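Local coordinates for folylpolyglutamate synthase/dihydrofolate synthase (Thermotoga maritima, PDB 1O5Z), which probably adds glutamate to dihydropteroate and to tetrahydrofolate polyglutamates at the cost of ATP, as a magnesium-dependent ligase of folate biosynthesis, at residues A[41-44]-A[45-49]; A[135-138]-A[139-143]; A[381-384]-A[385-388]. One frame throughout, in Å; residues are numbered along the deposited sequence.

Interaction 1 of 3, residues A[41-44]-A[45-49]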
loop_
_atom_site.group_PDB
_atom_site.type_symbol
_atom_site.label_atom_id
_atom_site.label_comp_id
_atom_site.label_asym_id
_atom_site.label_seq_id
_atom_site.Cartn_x
_atom_site.Cartn_y
_atom_site.Cartn_z
ATOM N N LEU A 41 1.479 -10.492 22.814
ATOM C CA LEU A 41 1.552 -9.035 22.962
ATOM C C LEU A 41 0.167 -8.420 23.129
ATOM O O LEU A 41 -0.094 -7.723 24.104
ATOM C CB LEU A 41 2.254 -8.408 21.756
ATOM C CG LEU A 41 2.415 -6.896 21.634
ATOM C CD1 LEU A 41 3.009 -6.318 22.906
ATOM C CD2 LEU A 41 3.273 -6.545 20.433
ATOM N N LEU A 42 -0.729 -8.726 22.206
ATOM C CA LEU A 42 -2.076 -8.220 22.276
ATOM C C LEU A 42 -2.827 -8.626 23.559
ATOM O O LEU A 42 -3.554 -7.822 24.147
ATOM C CB LEU A 42 -2.850 -8.647 21.020
ATOM C CG LEU A 42 -2.449 -7.924 19.726
ATOM C CD1 LEU A 42 -3.117 -8.550 18.511
ATOM C CD2 LEU A 42 -2.867 -6.497 19.820
ATOM N N SER A 43 -2.647 -9.870 23.988
ATOM C CA SER A 43 -3.241 -10.335 25.211
ATOM C C SER A 43 -2.809 -9.494 26.400
ATOM O O SER A 43 -3.607 -9.176 27.234
ATOM C CB SER A 43 -2.803 -11.753 25.490
ATOM O OG SER A 43 -3.425 -12.228 26.658
ATOM N N LYS A 44 -1.528 -9.181 26.478
ATOM C CA LYS A 44 -0.989 -8.396 27.567
ATOM C C LYS A 44 -1.477 -6.937 27.467
ATOM O O LYS A 44 -1.504 -6.256 28.466
ATOM C CB LYS A 44 0.551 -8.472 27.555
ATOM C CG LYS A 44 1.100 -9.876 27.880
ATOM C CD LYS A 44 2.412 -9.800 28.697
ATOM C CE LYS A 44 2.762 -11.094 29.397
ATOM N NZ LYS A 44 2.275 -11.271 30.837
ATOM N N LEU A 45 -1.885 -6.487 26.273
ATOM C CA LEU A 45 -2.460 -5.163 26.083
ATOM C C LEU A 45 -3.974 -5.135 26.226
ATOM O O LEU A 45 -4.599 -4.111 25.997
ATOM C CB LEU A 45 -2.081 -4.601 24.694
ATOM C CG LEU A 45 -0.570 -4.416 24.470
ATOM C CD1 LEU A 45 -0.267 -4.134 23.003
ATOM C CD2 LEU A 45 0.046 -3.341 25.362
ATOM N N GLY A 46 -4.585 -6.253 26.600
ATOM C CA GLY A 46 -6.044 -6.323 26.778
ATOM C C GLY A 46 -6.831 -6.690 25.525
ATOM O O GLY A 46 -8.031 -6.472 25.458
ATOM N N ASN A 47 -6.154 -7.273 24.542
ATOM C CA ASN A 47 -6.794 -7.709 23.324
ATOM C C ASN A 47 -7.567 -6.550 22.686
ATOM O O ASN A 47 -8.776 -6.641 22.435
ATOM C CB ASN A 47 -7.699 -8.938 23.589
ATOM C CG ASN A 47 -6.908 -10.188 23.961
ATOM O OD1 ASN A 47 -5.945 -10.523 23.329
ATOM N ND2 ASN A 47 -7.317 -10.854 24.990
ATOM N N PRO A 48 -6.843 -5.466 22.397
ATOM C CA PRO A 48 -7.463 -4.264 21.833
ATOM C C PRO A 48 -8.062 -4.508 20.449
ATOM O O PRO A 48 -9.009 -3.824 20.039
ATOM C CB PRO A 48 -6.300 -3.277 21.774
ATOM C CG PRO A 48 -5.026 -4.173 21.715
ATOM C CD PRO A 48 -5.389 -5.309 22.573
ATOM N N HIS A 49 -7.518 -5.502 19.759
ATOM C CA HIS A 49 -7.998 -5.923 18.443
ATOM C C HIS A 49 -9.421 -6.481 18.415
ATOM O O HIS A 49 -10.052 -6.529 17.371
ATOM C CB HIS A 49 -7.003 -6.921 17.844
ATOM C CG HIS A 49 -6.811 -8.148 18.673
ATOM N ND1 HIS A 49 -7.127 -9.410 18.214
ATOM C CD2 HIS A 49 -6.378 -8.298 19.947
ATOM C CE1 HIS A 49 -6.910 -10.277 19.183
ATOM N NE2 HIS A 49 -6.459 -9.626 20.244
HETATM O O HOH W 1 -6.184 -13.093 25.982
#
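Leu42 divides its two methyls between His49 and Pro48 at the end of helix 36-44. CD1 sits over one face of the His49 imidazole, 3.7 Å from the ring centroid and 18° off the ring normal, a CH-pi contact displaced toward the CG-CD2 side of the ring. CD2 lies 3.7 Å from Pro48 CG, so the leucine fork is spread over two consecutive residues of the following 3-10 turn. With chi1 at 60°, the His49 ring is brought back over its own chain toward the helix, and its rotation is probably steadied by a hydrogen bond at the edge: His49 NE2 donates to Asn47 OD1 at 3.3 Å, nearly in the ring plane. The acceptor of that bond rests in turn against the helix end, Asn47 OD1 being 3.3 Å from Ser43 CA. On its other branch the amide reaches a water through ND2, and the same water meets Ser43 OG. The backbone between these side chains forms a Schellman motif. Asn47 N donates to Leu42 O (2.7 Å), Gly46 N to Ser43 O, and Gly46 takes the positive phi that ends the helix; a CB on this residue would collide with the carbonyl oxygen of Leu45. Replacing His49 by an alanine would probably leave Leu42 CD1 without its aromatic face and Asn47 OD1 without its ring N-H, setting the amide freer to turn. Leu41 and Leu45, four residues apart across the helix end, run alongside each other, their CD1 atoms 3.9 Å apart. Helix 105-122 meets this pair through Ile118, while Leu42 packs on Ala138 and Phe141 of helix 132-146.

Interaction 2 of 3, residues A[135-138]-A[139-143]; sequences VVTA and MAFLY
Phe141 is flanked by Thr137, one helical turn back. Its CB lies 3.7 Å from Thr137 O and from Ala138 O. With CG anti to the carbonyl carbon (chi1 -78°), the ring leans back along the helix: Phe141 CG follows at 3.6 Å from Thr137 O, and CD1 comes nearer to the same oxygen, at 3.3 Å. One atom further, CE1 leaves the carbonyl behind and meets the methyl, 3.4 Å from Thr137 CG2. The side chain of Phe141 also touches Leu42 of helix 36-44 and Val168 of a loop. The threonine methyl is anti to its own backbone N, which turns OG1 the other way, to Tyr84 OH and the carbonyl of Phe133. Thr137 thus divides its work, apolar branch to the ring and polar branch to hydrogen bonds. All of this is built on a regular alpha-helical run, part of helix 132-146 in the Mur ligase middle domain, with i to i+4 bonds from Met139 N to Val135 O through Leu142 N to Ala138 O. The bond from Phe141 N to Thr137 O, 168° at the hydrogen, ties together the two residues whose side chains touch. Met139 packs more closely on backbone than on side chain, its CG 3.2 Å from Val135 O and 4.3 Å from Val135 CG1. Every residue of the contact is buried: Met139 and Leu142 meet Met115 of helix 105-122, Ala140 touches Ile96 of strand 96-98, and the carbonyl of Phe141 accepts a bond from Tyr52 OH.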
loop_
_atom_site.group_PDB
_atom_site.type_symbol
_atom_site.label_atom_id
_atom_site.label_comp_id
_atom_site.label_asym_id
_atom_site.label_seq_id
_atom_site.Cartn_x
_atom_site.Cartn_y
_atom_site.Cartn_z
ATOM N N VAL A 135 5.144 -5.388 16.530
ATOM C CA VAL A 135 4.987 -4.242 17.432
ATOM C C VAL A 135 4.092 -3.147 16.801
ATOM O O VAL A 135 3.181 -2.635 17.422
ATOM C CB VAL A 135 6.340 -3.671 17.819
ATOM C CG1 VAL A 135 6.144 -2.378 18.639
ATOM C CG2 VAL A 135 7.069 -4.658 18.659
ATOM N N VAL A 136 4.369 -2.819 15.541
ATOM C CA VAL A 136 3.637 -1.762 14.864
ATOM C C VAL A 136 2.149 -2.142 14.746
ATOM O O VAL A 136 1.243 -1.322 14.931
ATOM C CB VAL A 136 4.245 -1.459 13.484
ATOM C CG1 VAL A 136 3.416 -0.366 12.763
ATOM C CG2 VAL A 136 5.639 -1.028 13.641
ATOM N N THR A 137 1.904 -3.397 14.429
ATOM C CA THR A 137 0.540 -3.867 14.299
ATOM C C THR A 137 -0.196 -3.749 15.609
ATOM O O THR A 137 -1.340 -3.340 15.645
ATOM C CB THR A 137 0.528 -5.329 13.793
ATOM O OG1 THR A 137 1.162 -5.386 12.510
ATOM C CG2 THR A 137 -0.899 -5.806 13.564
ATOM N N ALA A 138 0.457 -4.138 16.691
ATOM C CA ALA A 138 -0.150 -4.053 18.007
ATOM C C ALA A 138 -0.385 -2.587 18.394
ATOM O O ALA A 138 -1.388 -2.247 19.070
ATOM C CB ALA A 138 0.728 -4.769 19.017
ATOM N N MET A 139 0.565 -1.732 18.000
ATOM C CA MET A 139 0.397 -0.305 18.163
ATOM C C MET A 139 -0.862 0.189 17.470
ATOM O O MET A 139 -1.627 0.924 18.037
ATOM C CB MET A 139 1.560 0.430 17.558
ATOM C CG MET A 139 2.846 0.384 18.367
ATOM S SD MET A 139 4.152 1.445 17.604
ATOM C CE MET A 139 3.133 2.869 17.053
ATOM N N ALA A 140 -1.067 -0.209 16.214
ATOM C CA ALA A 140 -2.273 0.165 15.517
ATOM C C ALA A 140 -3.491 -0.338 16.243
ATOM O O ALA A 140 -4.395 0.414 16.492
ATOM C CB ALA A 140 -2.236 -0.357 14.131
ATOM N N PHE A 141 -3.508 -1.617 16.605
ATOM C CA PHE A 141 -4.667 -2.195 17.299
ATOM C C PHE A 141 -4.998 -1.465 18.576
ATOM O O PHE A 141 -6.153 -1.222 18.885
ATOM C CB PHE A 141 -4.450 -3.656 17.639
ATOM C CG PHE A 141 -4.634 -4.593 16.491
ATOM C CD1 PHE A 141 -3.707 -5.598 16.261
ATOM C CD2 PHE A 141 -5.769 -4.536 15.684
ATOM C CE1 PHE A 141 -3.856 -6.509 15.170
ATOM C CE2 PHE A 141 -5.936 -5.449 14.639
ATOM C CZ PHE A 141 -4.968 -6.448 14.392
ATOM N N LEU A 142 -3.967 -1.139 19.329
ATOM C CA LEU A 142 -4.136 -0.423 20.593
ATOM C C LEU A 142 -4.673 0.993 20.332
ATOM O O LEU A 142 -5.574 1.474 20.994
ATOM C CB LEU A 142 -2.768 -0.347 21.296
ATOM C CG LEU A 142 -2.784 0.212 22.703
ATOM C CD1 LEU A 142 -3.832 -0.478 23.500
ATOM C CD2 LEU A 142 -1.407 0.121 23.384
ATOM N N TYR A 143 -4.103 1.652 19.332
ATOM C CA TYR A 143 -4.503 2.997 18.984
ATOM C C TYR A 143 -5.994 3.028 18.589
ATOM O O TYR A 143 -6.738 3.856 19.057
ATOM C CB TYR A 143 -3.617 3.471 17.851
ATOM C CG TYR A 143 -3.959 4.791 17.268
ATOM C CD1 TYR A 143 -3.637 5.958 17.924
ATOM C CD2 TYR A 143 -4.520 4.885 15.992
ATOM C CE1 TYR A 143 -3.899 7.176 17.371
ATOM C CE2 TYR A 143 -4.779 6.095 15.423
ATOM C CZ TYR A 143 -4.447 7.245 16.107
ATOM O OH TYR A 143 -4.695 8.470 15.566
#

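Interaction 3 of 3, residues A[381-384]-A[385-388]. With SO4 (sulfate ion), chain E.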
loop_
_atom_site.group_PDB
_atom_site.type_symbol
_atom_site.label_atom_id
_atom_site.label_comp_id
_atom_site.label_asym_id
_atom_site.label_seq_id
_atom_site.Cartn_x
_atom_site.Cartn_y
_atom_site.Cartn_z
ATOM N N MET A 381 22.379 3.689 -0.827
ATOM C CA MET A 381 22.742 3.916 -2.236
ATOM C C MET A 381 24.235 3.746 -2.498
ATOM O O MET A 381 25.011 4.557 -2.038
ATOM C CB MET A 381 22.291 5.314 -2.705
ATOM C CG MET A 381 22.844 5.772 -4.074
ATOM S SD MET A 381 22.087 4.861 -5.431
ATOM C CE MET A 381 23.362 4.978 -6.671
ATOM N N LYS A 382 24.625 2.699 -3.238
ATOM C CA LYS A 382 26.008 2.544 -3.741
ATOM C C LYS A 382 26.039 2.352 -5.261
ATOM O O LYS A 382 25.030 2.022 -5.877
ATOM C CB LYS A 382 26.820 1.445 -2.989
ATOM C CG LYS A 382 26.545 -0.016 -3.319
ATOM C CD LYS A 382 27.498 -0.952 -2.533
ATOM C CE LYS A 382 27.684 -2.341 -3.189
ATOM N NZ LYS A 382 28.863 -3.134 -2.665
ATOM N N ASP A 383 27.213 2.617 -5.835
ATOM C CA ASP A 383 27.513 2.450 -7.268
ATOM C C ASP A 383 26.751 3.330 -8.217
ATOM O O ASP A 383 26.322 2.879 -9.293
ATOM C CB ASP A 383 27.310 1.007 -7.722
ATOM C CG ASP A 383 28.498 0.192 -7.528
ATOM O OD1 ASP A 383 28.326 -1.008 -7.223
ATOM O OD2 ASP A 383 29.639 0.673 -7.665
ATOM N N MET A 384 26.622 4.593 -7.854
ATOM C CA MET A 384 26.090 5.559 -8.771
ATOM C C MET A 384 26.826 5.438 -10.109
ATOM O O MET A 384 26.256 5.564 -11.193
ATOM C CB MET A 384 26.292 6.935 -8.185
ATOM C CG MET A 384 25.769 8.023 -9.036
ATOM S SD MET A 384 23.987 7.788 -9.325
ATOM C CE MET A 384 23.625 9.414 -9.988
ATOM N N ASN A 385 28.105 5.146 -10.009
ATOM C CA ASN A 385 28.978 5.116 -11.155
ATOM C C ASN A 385 28.507 4.130 -12.235
ATOM O O ASN A 385 28.393 4.485 -13.409
ATOM C CB ASN A 385 30.407 4.761 -10.698
ATOM C CG ASN A 385 30.598 4.888 -9.162
ATOM O OD1 ASN A 385 31.233 4.017 -8.537
ATOM N ND2 ASN A 385 30.040 5.957 -8.557
ATOM N N SER A 386 28.239 2.891 -11.830
ATOM C CA SER A 386 27.870 1.852 -12.791
ATOM C C SER A 386 26.411 1.997 -13.194
ATOM O O SER A 386 26.063 1.611 -14.299
ATOM C CB SER A 386 28.196 0.430 -12.285
ATOM O OG SER A 386 27.574 0.185 -11.039
ATOM N N LEU A 387 25.583 2.571 -12.326
ATOM C CA LEU A 387 24.211 2.916 -12.692
ATOM C C LEU A 387 24.163 3.822 -13.899
ATOM O O LEU A 387 23.405 3.584 -14.850
ATOM C CB LEU A 387 23.479 3.627 -11.543
ATOM C CG LEU A 387 22.039 4.108 -11.840
ATOM C CD1 LEU A 387 21.126 2.981 -12.383
ATOM C CD2 LEU A 387 21.358 4.772 -10.630
ATOM N N VAL A 388 24.935 4.892 -13.826
ATOM C CA VAL A 388 25.031 5.874 -14.893
ATOM C C VAL A 388 25.576 5.243 -16.184
ATOM O O VAL A 388 25.106 5.541 -17.274
ATOM C CB VAL A 388 25.965 7.067 -14.450
ATOM C CG1 VAL A 388 26.289 7.974 -15.610
ATOM C CG2 VAL A 388 25.335 7.867 -13.376
HETATM S S SO4 E . 28.931 5.536 -5.076
HETATM O O1 SO4 E . 27.558 5.519 -5.594
HETATM O O2 SO4 E . 29.517 6.760 -5.641
HETATM O O3 SO4 E . 29.660 4.417 -5.687
HETATM O O4 SO4 E . 28.853 5.394 -3.604
#
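The carboxylate of Asp383 and the amide of Asn385 stand at right angles, their planes 90° apart and their nearest oxygens, Asp383 OD2 and Asn385 OD1, 3.8 Å from each other. Neither flat group stacks on the other. The amide turns its nitrogen to a sulfate ion, Asn385 ND2 donating to sulfate O2 at 3.1 Å and more weakly to O3; the carboxylate passes beside Ser386, whose OG approaches Asp383 CB. The sulfate, probably from the crystallisation liquor, is also held by backbone: Met384 N gives O1 a short, straight bond of 2.6 Å, 169° at the hydrogen, and Asp383 N a weak one to O3. This is the start of helix 384-394 in the glutamate ligase domain, with Asp383 at the N-cap position. Its side chain makes no capping bond, and an anion bonded to the backbone N-H groups of Asp383 and Met384 is consistent with the partial positive charge expected at a helix start. The Asp383 carbonyl opens the helical bonding, accepting Leu387 N at 3.1 Å, and takes a hydrogen bond from Arg357 NH1, while Arg357 NH2 bonds the Lys382 carbonyl. On the buried side of the turn, the bend of Met384 at chi2 (59°) brings SD to 4.2 Å from Leu387 CD2; CE, continuing nearly extended, reaches 4.1 Å from Val388 CG2. Val373 of strand 370-373 touches all three of these apolar side chains.

How the interactions relate
Interactions 1 and 2 belong together: their centres lie about 9 Å apart, and helix 36-44 with its turn packs on helix 132-146. Leu41 CD2 approaches Ala138 CB to 3.4 Å, and His49 CB is equally near Phe141 CD2. Interaction 2 is wholly buried mid-helix, whereas interaction 1 is a helix end, apolar on its inner side and polar, with a water, on its outer side. Interaction 3 lies in the glutamate ligase domain, its centre about 38 Å from that of interaction 2. It is partly buried and opens a helix where interaction 1 closes one: in interaction 3 backbone N-H groups at a helix start bond a sulfate; in interaction 1 carbonyls of a last helical turn accept N-H groups of the turn that follows.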